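Local atomic coordinates of putative epoxide hydrolase protein (Klebsiella pneumoniae subsp. pneumoniae, PDB entry 5BOV), a protein that is a putative epoxide hydrolase of the alpha/beta-hydrolase fold, possibly acting as a monoacylglycerol lipase. Residues A[294-297]-A[298-301]; A[52-56]-A[57-61]. All coordinates share one frame; numbering follows the deposited sequence.

Interaction 1 of 2, residues A[294-297]-A[298-301]; sequences FVQA and VVDA
Gln296 and Asp300, one helical turn apart, are joined by a side-chain hydrogen bond: NE2 of Gln296 gives an N-H to OD1 of Asp300 at 2.9 Å. The acceptor lies within the amide plane of Gln296, but the donor stands 40° out of the carboxylate plane, and the two flat groups are not coplanar. Gln296 gets there by a bend: CG leaves anti to the backbone N, and chi2 of 65° then folds the amide round toward the following turn. OD2 of Asp300 lies 3.5 Å from CG of Gln296 and makes a salt bridge with NH2 of Arg276, so the carboxylate is gripped at both oxygens, which probably favours its charged form.

Four backbone bonds of the i to i+4 kind join the two segments. Val298 N binds Phe294 O, Asp300 N binds Gln296 O, and Ala301 N binds Ala297 O; the straightest is Val299 N to Val295 O, 2.9 Å with 170° at the hydrogen. They belong to helix 291-303, the C-terminal helix of this alpha/beta-hydrolase fold, which packs on the central sheet.

Apolar contacts follow the same spacing. CG2 of Val298 comes obliquely to the Phe294 ring, 3.8 Å from CE1, and also lies 3.5 Å from Phe294 O. More loosely, CG1 of Val295 meets CG2 of Val299 at 4.4 Å, while that same CG2 sits 3.4 Å from Val295 O. Phe294 and Ala297 rest on Leu250 of strand 247-252, and Ala301 reaches Ser129 and Val131 of strand 127-133. Phe294 and Val295 also touch Val50 of helix 50-56.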
loop_
_atom_site.group_PDB
_atom_site.type_symbol
_atom_site.label_atom_id
_atom_site.label_comp_id
_atom_site.label_asym_id
_atom_site.label_seq_id
_atom_site.Cartn_x
_atom_site.Cartn_y
_atom_site.Cartn_z
ATOM N N PHE A 294 -4.514 -14.758 1.795
ATOM C CA PHE A 294 -4.904 -13.369 1.856
ATOM C C PHE A 294 -6.426 -13.210 1.666
ATOM O O PHE A 294 -7.068 -12.433 2.402
ATOM C CB PHE A 294 -4.148 -12.555 0.814
ATOM C CG PHE A 294 -4.229 -11.097 1.047
ATOM C CD1 PHE A 294 -5.227 -10.324 0.521
ATOM C CD2 PHE A 294 -3.234 -10.472 1.802
ATOM C CE1 PHE A 294 -5.285 -8.973 0.748
ATOM C CE2 PHE A 294 -3.307 -9.106 2.029
ATOM C CZ PHE A 294 -4.334 -8.386 1.500
ATOM N N VAL A 295 -6.966 -13.892 0.674
ATOM C CA VAL A 295 -8.405 -13.941 0.512
ATOM C C VAL A 295 -9.127 -14.375 1.826
ATOM O O VAL A 295 -10.104 -13.714 2.219
ATOM C CB VAL A 295 -8.786 -14.883 -0.627
ATOM C CG1 VAL A 295 -10.305 -15.122 -0.669
ATOM C CG2 VAL A 295 -8.337 -14.350 -1.946
ATOM N N GLN A 296 -8.646 -15.409 2.446
ATOM C CA GLN A 296 -9.244 -15.891 3.721
ATOM C C GLN A 296 -9.227 -14.785 4.769
ATOM O O GLN A 296 -10.182 -14.584 5.523
ATOM C CB GLN A 296 -8.561 -17.152 4.262
ATOM C CG GLN A 296 -9.353 -17.824 5.398
ATOM C CD GLN A 296 -10.676 -18.356 4.940
ATOM O OE1 GLN A 296 -10.753 -19.177 3.978
ATOM N NE2 GLN A 296 -11.775 -17.877 5.533
ATOM N N ALA A 297 -8.102 -14.066 4.848
ATOM C CA ALA A 297 -8.030 -12.941 5.762
ATOM C C ALA A 297 -9.042 -11.817 5.501
ATOM O O ALA A 297 -9.647 -11.272 6.427
ATOM C CB ALA A 297 -6.619 -12.365 5.787
ATOM N N VAL A 298 -9.263 -11.498 4.249
ATOM C CA VAL A 298 -10.248 -10.458 3.893
ATOM C C VAL A 298 -11.657 -10.936 4.246
ATOM O O VAL A 298 -12.402 -10.193 4.855
ATOM C CB VAL A 298 -10.174 -10.073 2.374
ATOM C CG1 VAL A 298 -11.324 -9.176 1.972
ATOM C CG2 VAL A 298 -8.824 -9.380 2.052
ATOM N N VAL A 299 -11.969 -12.178 3.911
ATOM C CA VAL A 299 -13.305 -12.737 4.236
ATOM C C VAL A 299 -13.498 -12.742 5.790
ATOM O O VAL A 299 -14.555 -12.324 6.299
ATOM C CB VAL A 299 -13.462 -14.154 3.698
ATOM C CG1 VAL A 299 -14.693 -14.800 4.277
ATOM C CG2 VAL A 299 -13.474 -14.112 2.170
ATOM N N ASP A 300 -12.472 -13.177 6.509
ATOM C CA ASP A 300 -12.530 -13.256 7.972
ATOM C C ASP A 300 -12.641 -11.898 8.615
ATOM O O ASP A 300 -13.422 -11.709 9.527
ATOM C CB ASP A 300 -11.370 -14.026 8.524
ATOM C CG ASP A 300 -11.387 -15.493 8.153
ATOM O OD1 ASP A 300 -12.428 -16.058 7.694
ATOM O OD2 ASP A 300 -10.353 -16.159 8.349
ATOM N N ALA A 301 -11.908 -10.913 8.096
ATOM C CA ALA A 301 -12.013 -9.576 8.665
ATOM C C ALA A 301 -13.373 -8.950 8.396
ATOM O O ALA A 301 -13.924 -8.245 9.255
ATOM C CB ALA A 301 -10.885 -8.699 8.115
#

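Interaction 2 of 2, residues A[52-56]-A[57-61]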
loop_
_atom_site.group_PDB
_atom_site.type_symbol
_atom_site.label_atom_id
_atom_site.label_comp_id
_atom_site.label_asym_id
_atom_site.label_seq_id
_atom_site.Cartn_x
_atom_site.Cartn_y
_atom_site.Cartn_z
ATOM N N PRO A 52 -10.118 -11.699 -8.262
ATOM C CA PRO A 52 -11.165 -12.455 -8.874
ATOM C C PRO A 52 -11.715 -13.498 -7.920
ATOM O O PRO A 52 -12.895 -13.842 -8.046
ATOM C CB PRO A 52 -10.488 -13.125 -10.082
ATOM C CG PRO A 52 -9.281 -12.305 -10.365
ATOM C CD PRO A 52 -8.895 -11.666 -9.104
ATOM N N ALA A 53 -10.891 -13.986 -6.992
ATOM C CA ALA A 53 -11.386 -14.961 -6.013
ATOM C C ALA A 53 -12.432 -14.305 -5.119
ATOM O O ALA A 53 -13.487 -14.905 -4.832
ATOM C CB ALA A 53 -10.254 -15.475 -5.129
ATOM N N LEU A 54 -12.191 -13.104 -4.677
ATOM C CA LEU A 54 -13.210 -12.344 -3.882
ATOM C C LEU A 54 -14.441 -12.035 -4.706
ATOM O O LEU A 54 -15.590 -12.124 -4.198
ATOM C CB LEU A 54 -12.593 -11.091 -3.346
ATOM C CG LEU A 54 -11.604 -11.256 -2.191
ATOM C CD1 LEU A 54 -10.819 -9.992 -1.938
ATOM C CD2 LEU A 54 -12.280 -11.679 -0.906
ATOM N N ALA A 55 -14.239 -11.628 -5.947
ATOM C CA ALA A 55 -15.378 -11.353 -6.825
ATOM C C ALA A 55 -16.298 -12.536 -7.001
ATOM O O ALA A 55 -17.534 -12.413 -6.975
ATOM C CB ALA A 55 -14.927 -10.853 -8.181
ATOM N N GLN A 56 -15.718 -13.724 -7.150
ATOM C CA GLN A 56 -16.499 -14.997 -7.259
ATOM C C GLN A 56 -17.245 -15.368 -6.019
ATOM O O GLN A 56 -18.254 -16.045 -6.092
ATOM C CB GLN A 56 -15.587 -16.075 -7.727
ATOM C CG GLN A 56 -16.188 -17.429 -7.942
ATOM C CD GLN A 56 -15.240 -18.412 -8.611
ATOM O OE1 GLN A 56 -14.038 -18.101 -8.841
ATOM N NE2 GLN A 56 -15.752 -19.604 -8.895
ATOM N N LYS A 57 -16.803 -14.878 -4.871
ATOM C CA LYS A 57 -17.471 -15.072 -3.592
ATOM C C LYS A 57 -18.432 -13.914 -3.220
ATOM O O LYS A 57 -18.971 -13.865 -2.122
ATOM C CB LYS A 57 -16.421 -15.228 -2.485
ATOM C CG LYS A 57 -15.683 -16.617 -2.491
ATOM C CD LYS A 57 -16.453 -17.768 -1.749
ATOM C CE LYS A 57 -16.226 -19.255 -2.055
ATOM N NZ LYS A 57 -16.962 -20.081 -1.083
ATOM N N GLY A 58 -18.710 -13.040 -4.171
ATOM C CA GLY A 58 -19.756 -12.035 -4.093
ATOM C C GLY A 58 -19.355 -10.668 -3.582
ATOM O O GLY A 58 -20.234 -9.839 -3.322
ATOM N N TYR A 59 -18.052 -10.402 -3.527
ATOM C CA TYR A 59 -17.574 -9.074 -3.221
ATOM C C TYR A 59 -17.403 -8.219 -4.463
ATOM O O TYR A 59 -17.100 -8.704 -5.558
ATOM C CB TYR A 59 -16.201 -9.163 -2.521
ATOM C CG TYR A 59 -16.285 -9.806 -1.124
ATOM C CD1 TYR A 59 -16.231 -11.171 -0.947
ATOM C CD2 TYR A 59 -16.463 -9.005 0.008
ATOM C CE1 TYR A 59 -16.380 -11.734 0.300
ATOM C CE2 TYR A 59 -16.619 -9.556 1.272
ATOM C CZ TYR A 59 -16.550 -10.901 1.428
ATOM O OH TYR A 59 -16.698 -11.488 2.672
ATOM N N ARG A 60 -17.595 -6.904 -4.303
ATOM C CA ARG A 60 -17.208 -5.957 -5.319
ATOM C C ARG A 60 -15.777 -5.541 -4.977
ATOM O O ARG A 60 -15.588 -4.921 -3.932
ATOM C CB ARG A 60 -18.108 -4.747 -5.317
ATOM C CG ARG A 60 -17.736 -3.820 -6.442
ATOM C CD ARG A 60 -18.209 -2.425 -6.295
ATOM N NE ARG A 60 -17.785 -1.505 -7.337
ATOM C CZ ARG A 60 -18.326 -0.294 -7.412
ATOM N NH1 ARG A 60 -19.235 0.063 -6.523
ATOM N NH2 ARG A 60 -17.927 0.571 -8.318
ATOM N N VAL A 61 -14.863 -5.685 -5.946
ATOM C CA VAL A 61 -13.429 -5.442 -5.646
ATOM C C VAL A 61 -12.851 -4.320 -6.512
ATOM O O VAL A 61 -12.925 -4.326 -7.759
ATOM C CB VAL A 61 -12.628 -6.726 -5.874
ATOM C CG1 VAL A 61 -11.232 -6.563 -5.325
ATOM C CG2 VAL A 61 -13.333 -7.879 -5.194
#
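Ala53 O receives a weak hydrogen bond from Lys57 N, 3.3 Å long and bent to 135° at the hydrogen, near the C-terminal end of helix 50-56.

Leu54 is engaged through both backbone and side chain. Its O takes Tyr59 N at 3.1 Å, with the donor tilted 34° from the carbonyl plane, and also a weak bond from Lys57 N. Leu54 O lies besides at the edge of the Tyr59 ring, in its plane, 3.4 Å from CD1 of Tyr59. Leu54 CG is set beside the backbone N (chi1 -73°), and CD2 crosses to the ring at 4.0 Å from Tyr59 CD1. CB of Leu54 packs on CG2 of Val61 at 3.8 Å.

Together, Tyr59 N to Leu54 O and Gly58 N to Ala55 O form a Schellman motif, with Gly58 as the C-prime residue at a positive phi. The reversal sends the chain from the helix into strand 59-74, whose first residues, 59-61, run roughly antiparallel to the helical segment 52-56, within the beta-alpha-beta unit that starts with strand 32-37.

Ala55 contributes the second bond of the motif: Gly58 N reaches its O from well above the carbonyl plane, at 3.1 Å. The CA-H of Ala55 points almost straight at Tyr59 O, CA to O 3.4 Å, and its N has Val61 CG2 close by. Beyond the turn, Tyr59 OH hydrogen-bonds to OD2 of Asp302, near the end of the C-terminal helix.

Interaction 2 comes first along the chain, closing the helix 50-56 turn into strand 59-74; interaction 1 follows more than 230 residues later, within helix 291-303. Their centres nevertheless lie about 12 Å apart and they touch directly. CG2 of Val295 is 3.9 Å from CB of Ala53, and CG1 of Val298 is 3.9 Å from CD2 of Leu54. The two helices thus pack against each other while both also touch the central sheet: 52-61 feeds one of its strands, whereas 294-301 rests on strands 127-133 and 247-252. An early beta-alpha-beta unit and the C-terminal helix are in this way joined, largely through apolar side chains, on the flank of the alpha/beta-hydrolase sheet.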